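Local coordinates for protein alpha-fucosidase (Bifidobacterium bifidum, PDB 2EAB) that probably hydrolyses 1,2-alpha-L-fucosidic bonds, this chain being the calcium-binding catalytic part of a longer membrane protein, at residues A[424-429]-A[512-517]; A[431-436]-A[519-524]; A[110-113]-A[118-121]; A[588-593]-A[630-635]; A[176-181]-A[200-205]. All coordinates share one frame; numbering follows the deposited sequence.

Overall arrangement
From the N terminus, interaction 3 comes first, closing a four-residue loop between the end of helix 103-113 and residues 118-121. Interaction 5 follows in series, closes an 18-residue span and joins strands of the two facing sheets of the N-terminal domain; its centre lies about 70 Å from that of interaction 3, on the opposite side of the chain's centre. In the catalytic domain, interactions 1 and 2 cross: 424-429 and 431-436 lead, then 512-517 and 519-524 answer in the same order, both using helix 507-520, and Tyr433 OH meets Asn514 O. Interaction 4 closes last, over a 36-residue span between helices 577-596 and 632-639, and touches interaction 1 where Tyr516 packs on Asp589, Glu592 and Ala593.

Interaction 1 (A[424-429]-A[512-517]); sequences NLQMNY and LQNVYE. With EDO (1,2-ethanediol), chain G.
Asn514 brings its side-chain amide up to two backbone carbonyls of 424-429 at once: the atom modelled as OD1 lies 2.9 Å from Gln426 O and 3.1 Å from Tyr429 O. Such oxygen-to-oxygen approaches suggest that the amide may be turned over in the model, so its two ends cannot be assigned with confidence. Gln426 crosses the Asn514 side chain at about a right angle, the two amide planes 59° apart. A bend at chi2 (82°) presents the aliphatic CG of Gln426 to Asn514 and sends its own amide back toward the residues before the helix, where NE2 bonds to Met421 O. Tyr429 offers only CB and its carbonyl; its hydroxyl reaches Ser387 and Ser395, and its side chain is about 6 Å from the bound calcium. A water is placed to donate to Tyr429 O (2.8 Å) and to Glu517 OE1 (2.7 Å), though other acceptors compete for its protons. Replacing Asn514 with an alanine would probably leave both carbonyls facing a gap without the polar group that now meets them. The chemistry suggests that one polar side chain of helix 507-520, helped by water, serves the carbonyls at this buried helix end.

Interaction 2 (A[431-436]-A[519-524]); sequences PTYSAN and YEYSGD. With EDO (1,2-ethanediol), chain I; EDO (1,2-ethanediol), chain G.
Tyr433 and Tyr521 mark the nearest backbone approach, their CA atoms 6.5 Å apart. The first opens a type I beta turn, in which Asn436 N bonds to Tyr433 O at 3.0 Å; the second lies just past residues 519-520 of helix 507-520. Beyond it Ser522 OG accepts from Asp524 N at 3.0 Å, an ST turn, Gly523 passes through positive phi, and Asp524 takes the N-cap of helix 525-546. The corner therefore joins consecutive helices, consistent with the (alpha/alpha)6 barrel expected of a family 95 glycoside hydrolase catalytic domain; Glu520 beside it binds calcium in another structure of the protein. Across the contact, Tyr433 CB stands over one face of the Tyr521 ring as a CH-pi contact, 3.4 Å from the ring centroid and 18° off the normal. With CG anti to its carbonyl carbon (chi1 -48°), the Tyr433 ring is carried past that face: the planes are near parallel, 16° apart, but with centroids 5.4 Å apart they barely overlap. Tyr433 OH instead bonds to Asn514 O. Ser434 CB lies 4.0 Å from Tyr521 OH, its own OG bonding to Asp777. A leucine in place of Tyr521 would probably deprive Tyr433 CB of its flat partner. The Tyr521 hydroxyl donates to O2 of an ethanediol at 3.1 Å, while another ethanediol donates to Glu520 O and lays C2 over one face of Tyr519.

Interaction 3 (A[110-113]-A[118-121]); sequences KQLA and TVNP
Val119 meets the end of helix 103-113 through torsions that spread its two methyls over Gln111 and Leu112. CG1 is anti to the carbonyl carbon (chi1 -67°) and reaches both Gln111 and Leu112, while CG2, lying between the backbone N and the carbonyl carbon, meets only Leu112 of these two. On the helix, Leu112 has CG anti to its own carbonyl carbon (chi1 -64°), and this leans the branched end toward Val119 although its CB bond does not aim there. Ordinary van der Waals separations support apolar packing: Leu112 CD2 to Val119 CG1 is 3.8 Å, and Leu112 CD1 to Val119 CG2 is 4.1 Å. The same Leu112 CD2 comes within 4.3 Å of Thr118 C, covering the backbone just before the valine. Gln111 lies along the other flank. Its CB is 3.6 Å from Val119 CG1, and its chain, extended beyond CG, brings OE1 alongside that methyl. The same OE1 accepts from a water at 2.8 Å, and that water accepts from Asn120 N at 3.0 Å, so one molecule links side chain to backbone on the solvent side. Gln111 also touches a crystal neighbour, which may influence its pose. On the inner side, Val562 of strand 558-565 packs against Leu112, Val119 and Pro121, and Val119 is joined to Gly572 by backbone hydrogen bonding. The arrangement is that of a helix whose chain turns after its last residue and doubles back in extended form over the final turn, here within the excursion between strands 69-76 and 140-145, packed against a strand of the catalytic domain.

Interaction 4 (A[588-593]-A[630-635]); sequences NDAIEA and RSWSCA
The indole of Trp632 receives Ala590 on one face: CB of the alanine stands 3.6 Å above the ring plane, displaced toward the rim. Measured to the centroid of the six-membered ring, this CH-pi contact is 4.1 Å long and 27° off the normal. The closest ring atom to Ala590 CB is CZ3, at 3.7 Å, and the same CZ3 comes 3.5 Å from Ala590 O, so the benzene end of the indole rests on both the methyl and the backbone of helix 577-596. Trp632 CG is anti to the carbonyl carbon (chi1 -64°), which carries the ring out from its own helix to this surface. The fold element here is a helix start: Ser631 is the N-cap of helix 632-639, its OG accepting from Cys634 N in a weak bond of 3.4 Å, and Cys634 ties the first turn to Cys610 through a disulfide. Helix 577-596, against which this turn packs, belongs to the helical catalytic domain and also meets helices 507-520 and 525-546; Ser539 of the latter touches both Ala590 and Trp632. Ile591 fills the flank next to the indole. It slides past Trp632 in the opposite direction, with CG1 3.7 Å from Trp632 CB, and its extended end sets CD1 3.7 Å from Ser633 N. That methyl also lies 3.8 Å from Ser633 OG, whose hydroxyl bonds to Val604 O.

Interaction 5 (A[176-181]-A[200-205]); sequences VTYTRE and AGKLNF
Tyr178 and Lys202 supply the polar part of the contact. The hydroxyl of Tyr178 is 3.5 Å from Lys202 O, a long, weak bond, and not a settled one, because another acceptor competes for the same proton. The carbonyl oxygen lies at the edge of the ring, near its plane, and is slightly closer to the ring itself, 3.4 Å from Tyr178 CE1. The ring therefore meets the backbone of 200-205 with its hydroxyl-bearing end.

The apolar part belongs to the lysine stem. Lys202 is bent at chi2 (-53°) and again at chi3, which folds its methylenes back against Val176: CG is 4.0 Å from Val176 CG2, while CE sits beside the Tyr178 hydroxyl, 3.9 Å from OH. Val176 CG1, 4.1 Å from Lys202 CB, also stands 3.6 Å above one face of the Tyr178 ring, so the valine packs between that ring, two residues on along the same strand, and the lysine stem.

Bonds within 200-205 shape the partner. Asn204 ND2 donates to Gly201 O at 3.2 Å, with a 149° angle at the hydrogen and the donor tilted from the carbonyl plane. A classic beta bulge sets Lys202 and Leu203 together opposite Ala271, at the start of the strand.

The two segments belong to different layers. Strand 176-185 runs between 166-173 and 190-197 in one antiparallel sheet, while 203-208 lies between 140-145 and 266-271 in the other. The contact thus bridges the sheets near an end of the beta-sandwich of the N-terminal domain, with Phe148 and Ala197 against the Tyr178 ring.

Interaction 1 (A[424-429]-A[512-517])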
# COMPACT_ATOMS: atom_id res chain seq x y z
N ASN A 424 -6.66 -3.16 -1.15
CA ASN A 424 -6.14 -2.02 -0.39
C ASN A 424 -4.67 -2.18 -0.02
O ASN A 424 -3.86 -1.30 -0.31
CB ASN A 424 -6.97 -1.77 0.86
CG ASN A 424 -8.45 -1.62 0.56
OD1 ASN A 424 -8.94 -0.50 0.33
ND2 ASN A 424 -9.15 -2.72 0.54
N LEU A 425 -4.33 -3.31 0.59
CA LEU A 425 -2.94 -3.57 0.93
C LEU A 425 -2.07 -3.65 -0.33
O LEU A 425 -0.93 -3.18 -0.34
CB LEU A 425 -2.82 -4.85 1.77
CG LEU A 425 -1.43 -5.16 2.32
CD1 LEU A 425 -0.92 -4.05 3.24
CD2 LEU A 425 -1.41 -6.51 3.02
N GLN A 426 -2.63 -4.24 -1.38
CA GLN A 426 -1.97 -4.27 -2.68
C GLN A 426 -1.62 -2.85 -3.13
O GLN A 426 -0.48 -2.58 -3.53
CB GLN A 426 -2.85 -4.94 -3.73
CG GLN A 426 -2.97 -6.46 -3.59
CD GLN A 426 -4.00 -6.94 -2.57
OE1 GLN A 426 -4.70 -6.14 -1.93
NE2 GLN A 426 -4.09 -8.26 -2.42
N MET A 427 -2.60 -1.95 -3.07
CA MET A 427 -2.41 -0.56 -3.48
C MET A 427 -1.33 0.15 -2.68
O MET A 427 -0.55 0.93 -3.23
CB MET A 427 -3.73 0.20 -3.42
CG MET A 427 -3.67 1.56 -4.08
SD MET A 427 -5.25 2.39 -4.21
CE MET A 427 -6.22 1.16 -5.11
N ASN A 428 -1.27 -0.13 -1.38
CA ASN A 428 -0.22 0.43 -0.52
C ASN A 428 1.17 0.12 -1.05
O ASN A 428 2.11 0.88 -0.80
CB ASN A 428 -0.32 -0.13 0.90
CG ASN A 428 -1.47 0.44 1.70
OD1 ASN A 428 -2.37 1.10 1.17
ND2 ASN A 428 -1.46 0.16 3.00
N TYR A 429 1.30 -1.01 -1.75
CA TYR A 429 2.57 -1.45 -2.30
C TYR A 429 2.62 -1.46 -3.82
O TYR A 429 3.35 -2.25 -4.43
CB TYR A 429 3.01 -2.79 -1.66
CG TYR A 429 3.33 -2.58 -0.20
CD1 TYR A 429 4.61 -2.19 0.20
CD2 TYR A 429 2.34 -2.68 0.78
CE1 TYR A 429 4.90 -1.95 1.54
CE2 TYR A 429 2.62 -2.44 2.11
CZ TYR A 429 3.90 -2.07 2.49
OH TYR A 429 4.16 -1.83 3.82
N LEU A 512 0.75 -11.86 -3.49
CA LEU A 512 1.98 -12.44 -4.02
C LEU A 512 2.53 -11.71 -5.24
O LEU A 512 3.73 -11.76 -5.50
CB LEU A 512 1.84 -13.93 -4.28
CG LEU A 512 1.80 -14.80 -3.02
CD1 LEU A 512 1.35 -16.21 -3.36
CD2 LEU A 512 3.14 -14.82 -2.29
N GLN A 513 1.66 -11.03 -5.99
CA GLN A 513 2.16 -10.18 -7.07
C GLN A 513 3.06 -9.08 -6.53
O GLN A 513 4.15 -8.86 -7.06
CB GLN A 513 1.03 -9.56 -7.88
CG GLN A 513 0.28 -10.53 -8.76
CD GLN A 513 -0.62 -9.84 -9.76
OE1 GLN A 513 -0.22 -8.87 -10.40
NE2 GLN A 513 -1.83 -10.36 -9.93
N ASN A 514 2.60 -8.39 -5.49
CA ASN A 514 3.41 -7.33 -4.88
C ASN A 514 4.74 -7.87 -4.38
O ASN A 514 5.77 -7.22 -4.48
CB ASN A 514 2.67 -6.68 -3.70
CG ASN A 514 1.43 -5.92 -4.11
OD1 ASN A 514 1.44 -4.69 -4.21
ND2 ASN A 514 0.35 -6.64 -4.31
N VAL A 515 4.69 -9.09 -3.83
CA VAL A 515 5.88 -9.75 -3.31
C VAL A 515 6.85 -10.08 -4.45
O VAL A 515 8.04 -9.77 -4.36
CB VAL A 515 5.52 -11.00 -2.48
CG1 VAL A 515 6.77 -11.77 -2.08
CG2 VAL A 515 4.75 -10.60 -1.23
N TYR A 516 6.35 -10.70 -5.52
CA TYR A 516 7.21 -11.05 -6.65
C TYR A 516 7.85 -9.82 -7.29
O TYR A 516 8.98 -9.89 -7.78
CB TYR A 516 6.46 -11.90 -7.69
CG TYR A 516 7.39 -12.34 -8.80
CD1 TYR A 516 8.36 -13.30 -8.57
CD2 TYR A 516 7.35 -11.74 -10.06
CE1 TYR A 516 9.26 -13.68 -9.56
CE2 TYR A 516 8.24 -12.12 -11.07
CZ TYR A 516 9.19 -13.09 -10.80
OH TYR A 516 10.09 -13.48 -11.78
N GLU A 517 7.14 -8.70 -7.29
CA GLU A 517 7.70 -7.46 -7.84
C GLU A 517 8.99 -7.04 -7.15
O GLU A 517 9.83 -6.39 -7.77
CB GLU A 517 6.67 -6.33 -7.81
CG GLU A 517 5.51 -6.57 -8.76
CD GLU A 517 4.98 -5.31 -9.38
OE1 GLU A 517 5.05 -4.23 -8.74
OE2 GLU A 517 4.49 -5.39 -10.53
C1 EDO G . 2.16 -1.89 -11.48
O1 EDO G . 2.98 -1.59 -12.72
C2 EDO G . 3.02 -1.39 -10.26
O2 EDO G . 4.29 -2.09 -10.31
O HOH W 1 3.53 -4.13 -6.53

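Interaction 2 (A[431-436]-A[519-524])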
# COMPACT_ATOMS: atom_id res chain seq x y z
N PRO A 431 3.29 1.76 -5.55
CA PRO A 431 4.37 2.66 -6.00
C PRO A 431 5.74 2.31 -5.43
O PRO A 431 6.73 2.97 -5.76
CB PRO A 431 3.94 4.01 -5.44
CG PRO A 431 3.24 3.67 -4.16
CD PRO A 431 2.58 2.31 -4.37
N THR A 432 5.81 1.29 -4.59
CA THR A 432 6.99 1.08 -3.77
C THR A 432 8.26 0.83 -4.58
O THR A 432 9.33 1.28 -4.20
CB THR A 432 6.74 -0.09 -2.80
OG1 THR A 432 5.42 0.03 -2.25
CG2 THR A 432 7.77 -0.10 -1.67
N TYR A 433 8.12 0.11 -5.69
CA TYR A 433 9.28 -0.20 -6.51
C TYR A 433 9.53 0.84 -7.60
O TYR A 433 10.65 1.32 -7.77
CB TYR A 433 9.14 -1.59 -7.12
CG TYR A 433 8.74 -2.64 -6.11
CD1 TYR A 433 9.65 -3.11 -5.16
CD2 TYR A 433 7.44 -3.16 -6.10
CE1 TYR A 433 9.28 -4.06 -4.23
CE2 TYR A 433 7.06 -4.12 -5.17
CZ TYR A 433 7.99 -4.57 -4.25
OH TYR A 433 7.64 -5.53 -3.33
N SER A 434 8.47 1.20 -8.33
CA SER A 434 8.61 2.14 -9.44
C SER A 434 9.06 3.52 -8.96
O SER A 434 9.78 4.23 -9.68
CB SER A 434 7.32 2.23 -10.26
OG SER A 434 6.26 2.77 -9.48
N ALA A 435 8.65 3.89 -7.74
CA ALA A 435 9.07 5.16 -7.15
C ALA A 435 10.34 5.03 -6.30
O ALA A 435 10.62 5.90 -5.47
CB ALA A 435 7.93 5.80 -6.37
N ASN A 436 11.12 3.97 -6.53
CA ASN A 436 12.47 3.85 -5.97
C ASN A 436 12.50 3.79 -4.43
O ASN A 436 13.25 4.51 -3.78
CB ASN A 436 13.38 4.97 -6.50
CG ASN A 436 14.84 4.55 -6.60
OD1 ASN A 436 15.29 3.61 -5.95
ND2 ASN A 436 15.58 5.27 -7.44
N TYR A 519 11.39 -8.92 -6.48
CA TYR A 519 12.39 -9.54 -7.34
C TYR A 519 12.45 -8.91 -8.74
O TYR A 519 13.54 -8.63 -9.24
CB TYR A 519 12.21 -11.06 -7.44
CG TYR A 519 13.27 -11.67 -8.33
CD1 TYR A 519 14.61 -11.64 -7.94
CD2 TYR A 519 12.95 -12.21 -9.57
CE1 TYR A 519 15.60 -12.16 -8.74
CE2 TYR A 519 13.96 -12.75 -10.40
CZ TYR A 519 15.28 -12.71 -9.96
OH TYR A 519 16.29 -13.22 -10.73
N GLU A 520 11.29 -8.70 -9.36
CA GLU A 520 11.26 -8.12 -10.71
C GLU A 520 12.10 -6.86 -10.81
O GLU A 520 12.85 -6.67 -11.77
CB GLU A 520 9.86 -7.69 -11.10
CG GLU A 520 8.91 -8.76 -11.49
CD GLU A 520 7.57 -8.16 -11.90
OE1 GLU A 520 7.22 -7.08 -11.37
OE2 GLU A 520 6.87 -8.75 -12.74
N TYR A 521 11.94 -5.97 -9.83
CA TYR A 521 12.57 -4.67 -9.87
C TYR A 521 14.01 -4.65 -9.35
O TYR A 521 14.72 -3.66 -9.53
CB TYR A 521 11.73 -3.66 -9.10
CG TYR A 521 10.49 -3.12 -9.79
CD1 TYR A 521 10.56 -1.94 -10.54
CD2 TYR A 521 9.25 -3.74 -9.66
CE1 TYR A 521 9.43 -1.41 -11.14
CE2 TYR A 521 8.11 -3.21 -10.25
CZ TYR A 521 8.21 -2.04 -10.99
OH TYR A 521 7.10 -1.50 -11.58
N SER A 522 14.45 -5.73 -8.70
CA SER A 522 15.79 -5.76 -8.10
C SER A 522 16.76 -6.75 -8.74
O SER A 522 17.96 -6.46 -8.83
CB SER A 522 15.71 -6.08 -6.61
OG SER A 522 15.30 -7.43 -6.41
N GLY A 523 16.26 -7.91 -9.14
CA GLY A 523 17.13 -9.01 -9.55
C GLY A 523 17.97 -9.59 -8.41
O GLY A 523 19.00 -10.23 -8.64
N ASP A 524 17.51 -9.37 -7.18
CA ASP A 524 18.23 -9.79 -5.99
C ASP A 524 17.99 -11.28 -5.75
O ASP A 524 16.86 -11.71 -5.53
CB ASP A 524 17.73 -8.97 -4.81
CG ASP A 524 18.45 -9.26 -3.50
OD1 ASP A 524 19.11 -10.31 -3.36
OD2 ASP A 524 18.34 -8.41 -2.59
C1 EDO I . 14.27 -10.18 -13.32
O1 EDO I . 12.84 -10.01 -13.08
C2 EDO I . 14.77 -9.60 -11.95
O2 EDO I . 15.41 -8.13 -12.50
C1 EDO G . 2.16 -1.89 -11.48
O1 EDO G . 2.98 -1.59 -12.72
C2 EDO G . 3.02 -1.39 -10.26
O2 EDO G . 4.29 -2.09 -10.31

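Interaction 3 (A[110-113]-A[118-121])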
# COMPACT_ATOMS: atom_id res chain seq x y z
N LYS A 110 -18.67 -29.33 -7.02
CA LYS A 110 -19.33 -30.44 -7.70
C LYS A 110 -20.66 -30.00 -8.32
O LYS A 110 -20.97 -30.36 -9.45
CB LYS A 110 -19.55 -31.63 -6.76
CG LYS A 110 -20.12 -32.87 -7.44
CD LYS A 110 -20.19 -34.05 -6.49
CE LYS A 110 -20.86 -35.26 -7.14
NZ LYS A 110 -22.33 -35.06 -7.33
N GLN A 111 -21.43 -29.21 -7.58
CA GLN A 111 -22.68 -28.67 -8.11
C GLN A 111 -22.44 -27.87 -9.38
O GLN A 111 -23.16 -28.02 -10.37
CB GLN A 111 -23.41 -27.82 -7.06
CG GLN A 111 -23.97 -28.65 -5.91
CD GLN A 111 -24.73 -27.82 -4.88
OE1 GLN A 111 -24.28 -26.75 -4.46
NE2 GLN A 111 -25.87 -28.34 -4.45
N LEU A 112 -21.42 -27.01 -9.35
CA LEU A 112 -21.03 -26.23 -10.52
C LEU A 112 -20.53 -27.11 -11.67
O LEU A 112 -20.93 -26.92 -12.82
CB LEU A 112 -19.97 -25.19 -10.14
CG LEU A 112 -20.45 -24.12 -9.16
CD1 LEU A 112 -19.27 -23.42 -8.50
CD2 LEU A 112 -21.35 -23.10 -9.84
N ALA A 113 -19.67 -28.07 -11.36
CA ALA A 113 -19.15 -28.99 -12.38
C ALA A 113 -20.26 -29.80 -13.05
O ALA A 113 -20.16 -30.14 -14.23
CB ALA A 113 -18.11 -29.91 -11.78
N THR A 118 -25.09 -21.13 -10.87
CA THR A 118 -24.83 -20.51 -9.58
C THR A 118 -25.08 -21.51 -8.47
O THR A 118 -25.83 -22.48 -8.65
CB THR A 118 -25.72 -19.26 -9.33
OG1 THR A 118 -27.08 -19.66 -9.14
CG2 THR A 118 -25.63 -18.25 -10.47
N VAL A 119 -24.44 -21.28 -7.33
CA VAL A 119 -24.67 -22.05 -6.11
C VAL A 119 -24.76 -21.09 -4.94
O VAL A 119 -24.52 -19.89 -5.09
CB VAL A 119 -23.54 -23.09 -5.86
CG1 VAL A 119 -23.55 -24.18 -6.93
CG2 VAL A 119 -22.18 -22.43 -5.78
N ASN A 120 -25.14 -21.60 -3.77
CA ASN A 120 -25.14 -20.80 -2.55
C ASN A 120 -23.93 -21.14 -1.70
O ASN A 120 -23.93 -22.15 -0.99
CB ASN A 120 -26.43 -20.99 -1.76
CG ASN A 120 -26.45 -20.17 -0.48
OD1 ASN A 120 -25.53 -19.40 -0.20
ND2 ASN A 120 -27.51 -20.33 0.30
N PRO A 121 -22.88 -20.30 -1.74
CA PRO A 121 -21.67 -20.57 -0.99
C PRO A 121 -21.69 -19.98 0.42
O PRO A 121 -20.64 -19.84 1.04
CB PRO A 121 -20.61 -19.88 -1.84
CG PRO A 121 -21.31 -18.67 -2.37
CD PRO A 121 -22.77 -19.05 -2.52
O HOH W 2 -25.70 -24.51 -3.51

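Interaction 4 (A[588-593]-A[630-635])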
# COMPACT_ATOMS: atom_id res chain seq x y z
N ASN A 588 2.10 -17.57 -13.74
CA ASN A 588 3.06 -16.90 -14.61
C ASN A 588 4.30 -16.45 -13.82
O ASN A 588 5.43 -16.77 -14.20
CB ASN A 588 2.36 -15.70 -15.27
CG ASN A 588 3.02 -15.28 -16.57
OD1 ASN A 588 4.09 -15.77 -16.95
ND2 ASN A 588 2.37 -14.36 -17.27
N ASP A 589 4.07 -15.74 -12.72
CA ASP A 589 5.15 -15.32 -11.83
C ASP A 589 5.92 -16.51 -11.26
O ASP A 589 7.16 -16.47 -11.19
CB ASP A 589 4.61 -14.48 -10.66
CG ASP A 589 4.18 -13.06 -11.05
OD1 ASP A 589 4.38 -12.63 -12.20
OD2 ASP A 589 3.65 -12.35 -10.16
N ALA A 590 5.20 -17.55 -10.85
CA ALA A 590 5.83 -18.74 -10.28
C ALA A 590 6.75 -19.43 -11.28
O ALA A 590 7.86 -19.84 -10.93
CB ALA A 590 4.77 -19.71 -9.77
N ILE A 591 6.29 -19.55 -12.52
CA ILE A 591 7.09 -20.12 -13.60
C ILE A 591 8.35 -19.28 -13.82
O ILE A 591 9.45 -19.83 -13.97
CB ILE A 591 6.27 -20.26 -14.90
CG1 ILE A 591 5.25 -21.40 -14.75
CG2 ILE A 591 7.18 -20.52 -16.10
CD1 ILE A 591 4.12 -21.37 -15.76
N GLU A 592 8.21 -17.96 -13.81
CA GLU A 592 9.37 -17.09 -13.97
C GLU A 592 10.36 -17.22 -12.82
O GLU A 592 11.58 -17.25 -13.04
CB GLU A 592 8.95 -15.64 -14.19
CG GLU A 592 8.25 -15.44 -15.52
CD GLU A 592 9.08 -15.97 -16.68
OE1 GLU A 592 10.23 -15.50 -16.85
OE2 GLU A 592 8.60 -16.86 -17.41
N ALA A 593 9.84 -17.32 -11.59
CA ALA A 593 10.70 -17.51 -10.42
C ALA A 593 11.45 -18.84 -10.52
O ALA A 593 12.67 -18.90 -10.27
CB ALA A 593 9.88 -17.45 -9.14
N ARG A 630 -0.23 -31.97 -14.58
CA ARG A 630 -0.85 -30.87 -13.83
C ARG A 630 0.22 -29.84 -13.49
O ARG A 630 0.16 -29.17 -12.46
CB ARG A 630 -1.56 -31.39 -12.58
CG ARG A 630 -2.80 -32.20 -12.88
CD ARG A 630 -3.51 -32.67 -11.63
NE ARG A 630 -2.76 -33.70 -10.91
CZ ARG A 630 -2.87 -35.01 -11.12
NH1 ARG A 630 -3.72 -35.48 -12.03
NH2 ARG A 630 -2.14 -35.86 -10.41
N SER A 631 1.20 -29.71 -14.38
CA SER A 631 2.30 -28.77 -14.19
C SER A 631 1.81 -27.32 -14.24
O SER A 631 0.70 -27.04 -14.72
CB SER A 631 3.38 -28.98 -15.25
OG SER A 631 2.90 -28.65 -16.54
N TRP A 632 2.64 -26.41 -13.76
CA TRP A 632 2.27 -25.00 -13.76
C TRP A 632 1.97 -24.47 -15.16
O TRP A 632 1.00 -23.74 -15.34
CB TRP A 632 3.35 -24.15 -13.09
CG TRP A 632 3.55 -24.47 -11.63
CD1 TRP A 632 2.74 -25.23 -10.83
CD2 TRP A 632 4.61 -24.00 -10.81
NE1 TRP A 632 3.25 -25.27 -9.55
CE2 TRP A 632 4.40 -24.52 -9.51
CE3 TRP A 632 5.73 -23.19 -11.03
CZ2 TRP A 632 5.27 -24.26 -8.45
CZ3 TRP A 632 6.60 -22.93 -9.98
CH2 TRP A 632 6.36 -23.46 -8.70
N SER A 633 2.78 -24.85 -16.15
CA SER A 633 2.54 -24.44 -17.54
C SER A 633 1.20 -24.96 -18.06
O SER A 633 0.46 -24.24 -18.74
CB SER A 633 3.67 -24.91 -18.46
OG SER A 633 4.90 -24.30 -18.11
N CYS A 634 0.90 -26.22 -17.75
CA CYS A 634 -0.35 -26.82 -18.17
C CYS A 634 -1.54 -26.10 -17.54
O CYS A 634 -2.45 -25.65 -18.25
CB CYS A 634 -0.38 -28.31 -17.83
SG CYS A 634 -1.95 -29.09 -18.24
N ALA A 635 -1.52 -25.96 -16.22
CA ALA A 635 -2.61 -25.30 -15.50
C ALA A 635 -2.84 -23.88 -16.03
O ALA A 635 -3.98 -23.49 -16.30
CB ALA A 635 -2.33 -25.27 -14.00

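Interaction 5 (A[176-181]-A[200-205])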
# COMPACT_ATOMS: atom_id res chain seq x y z
N VAL A 176 6.83 37.17 21.99
CA VAL A 176 7.75 36.03 22.01
C VAL A 176 7.44 35.06 20.87
O VAL A 176 6.28 34.69 20.66
CB VAL A 176 7.69 35.28 23.37
CG1 VAL A 176 8.73 34.16 23.43
CG2 VAL A 176 7.89 36.24 24.54
N THR A 177 8.48 34.66 20.14
CA THR A 177 8.35 33.64 19.10
C THR A 177 8.57 32.25 19.70
O THR A 177 9.60 31.98 20.32
CB THR A 177 9.32 33.89 17.92
OG1 THR A 177 8.99 35.14 17.31
CG2 THR A 177 9.21 32.77 16.88
N TYR A 178 7.59 31.37 19.49
CA TYR A 178 7.67 29.99 19.93
C TYR A 178 7.79 29.09 18.72
O TYR A 178 7.06 29.27 17.74
CB TYR A 178 6.43 29.61 20.75
CG TYR A 178 6.30 30.40 22.04
CD1 TYR A 178 6.89 29.95 23.22
CD2 TYR A 178 5.59 31.60 22.07
CE1 TYR A 178 6.77 30.67 24.40
CE2 TYR A 178 5.47 32.34 23.25
CZ TYR A 178 6.06 31.86 24.41
OH TYR A 178 5.95 32.59 25.57
N THR A 179 8.72 28.14 18.77
CA THR A 179 8.85 27.17 17.69
C THR A 179 8.76 25.74 18.19
O THR A 179 9.12 25.44 19.34
CB THR A 179 10.16 27.33 16.87
OG1 THR A 179 11.27 26.81 17.61
CG2 THR A 179 10.42 28.79 16.50
N ARG A 180 8.28 24.86 17.32
CA ARG A 180 8.21 23.43 17.57
C ARG A 180 8.65 22.69 16.33
O ARG A 180 8.35 23.09 15.21
CB ARG A 180 6.80 23.01 17.96
CG ARG A 180 6.21 23.82 19.11
CD ARG A 180 5.05 23.11 19.76
NE ARG A 180 3.80 23.44 19.11
CZ ARG A 180 2.92 24.33 19.57
NH1 ARG A 180 3.15 24.99 20.70
NH2 ARG A 180 1.81 24.55 18.90
N GLU A 181 9.39 21.60 16.55
CA GLU A 181 9.84 20.74 15.49
C GLU A 181 9.66 19.30 15.93
O GLU A 181 10.03 18.94 17.05
CB GLU A 181 11.31 21.00 15.18
CG GLU A 181 11.90 20.12 14.09
CD GLU A 181 13.40 20.14 14.10
OE1 GLU A 181 14.00 19.55 15.02
OE2 GLU A 181 14.00 20.74 13.18
N ALA A 200 14.60 34.11 26.97
CA ALA A 200 14.94 33.24 28.11
C ALA A 200 13.86 33.27 29.18
O ALA A 200 13.29 34.33 29.47
CB ALA A 200 16.29 33.62 28.69
N GLY A 201 13.57 32.11 29.76
CA GLY A 201 12.56 31.98 30.81
C GLY A 201 11.13 31.87 30.33
O GLY A 201 10.21 31.67 31.13
N LYS A 202 10.92 31.99 29.02
CA LYS A 202 9.57 32.03 28.45
C LYS A 202 9.03 30.67 28.00
O LYS A 202 7.85 30.56 27.66
CB LYS A 202 9.48 33.05 27.32
CG LYS A 202 9.62 34.52 27.77
CD LYS A 202 8.65 34.90 28.89
CE LYS A 202 7.20 34.92 28.42
NZ LYS A 202 6.26 35.23 29.53
N LEU A 203 9.87 29.64 28.00
CA LEU A 203 9.39 28.30 27.67
C LEU A 203 8.82 27.63 28.91
O LEU A 203 9.55 27.20 29.80
CB LEU A 203 10.47 27.45 26.99
CG LEU A 203 10.01 26.15 26.32
CD1 LEU A 203 8.95 26.40 25.25
CD2 LEU A 203 11.20 25.42 25.74
N ASN A 204 7.49 27.58 28.96
CA ASN A 204 6.74 27.02 30.08
C ASN A 204 5.63 26.14 29.55
O ASN A 204 4.77 26.61 28.79
CB ASN A 204 6.15 28.14 30.94
CG ASN A 204 7.21 29.05 31.53
OD1 ASN A 204 7.82 28.73 32.54
ND2 ASN A 204 7.43 30.19 30.89
N PHE A 205 5.64 24.87 29.91
CA PHE A 205 4.61 23.94 29.46
C PHE A 205 4.52 22.68 30.31
O PHE A 205 5.47 22.31 31.01
CB PHE A 205 4.80 23.56 27.98
CG PHE A 205 6.04 22.77 27.71
CD1 PHE A 205 6.02 21.38 27.78
CD2 PHE A 205 7.23 23.41 27.37
CE1 PHE A 205 7.17 20.64 27.54
CE2 PHE A 205 8.39 22.67 27.12
CZ PHE A 205 8.35 21.28 27.20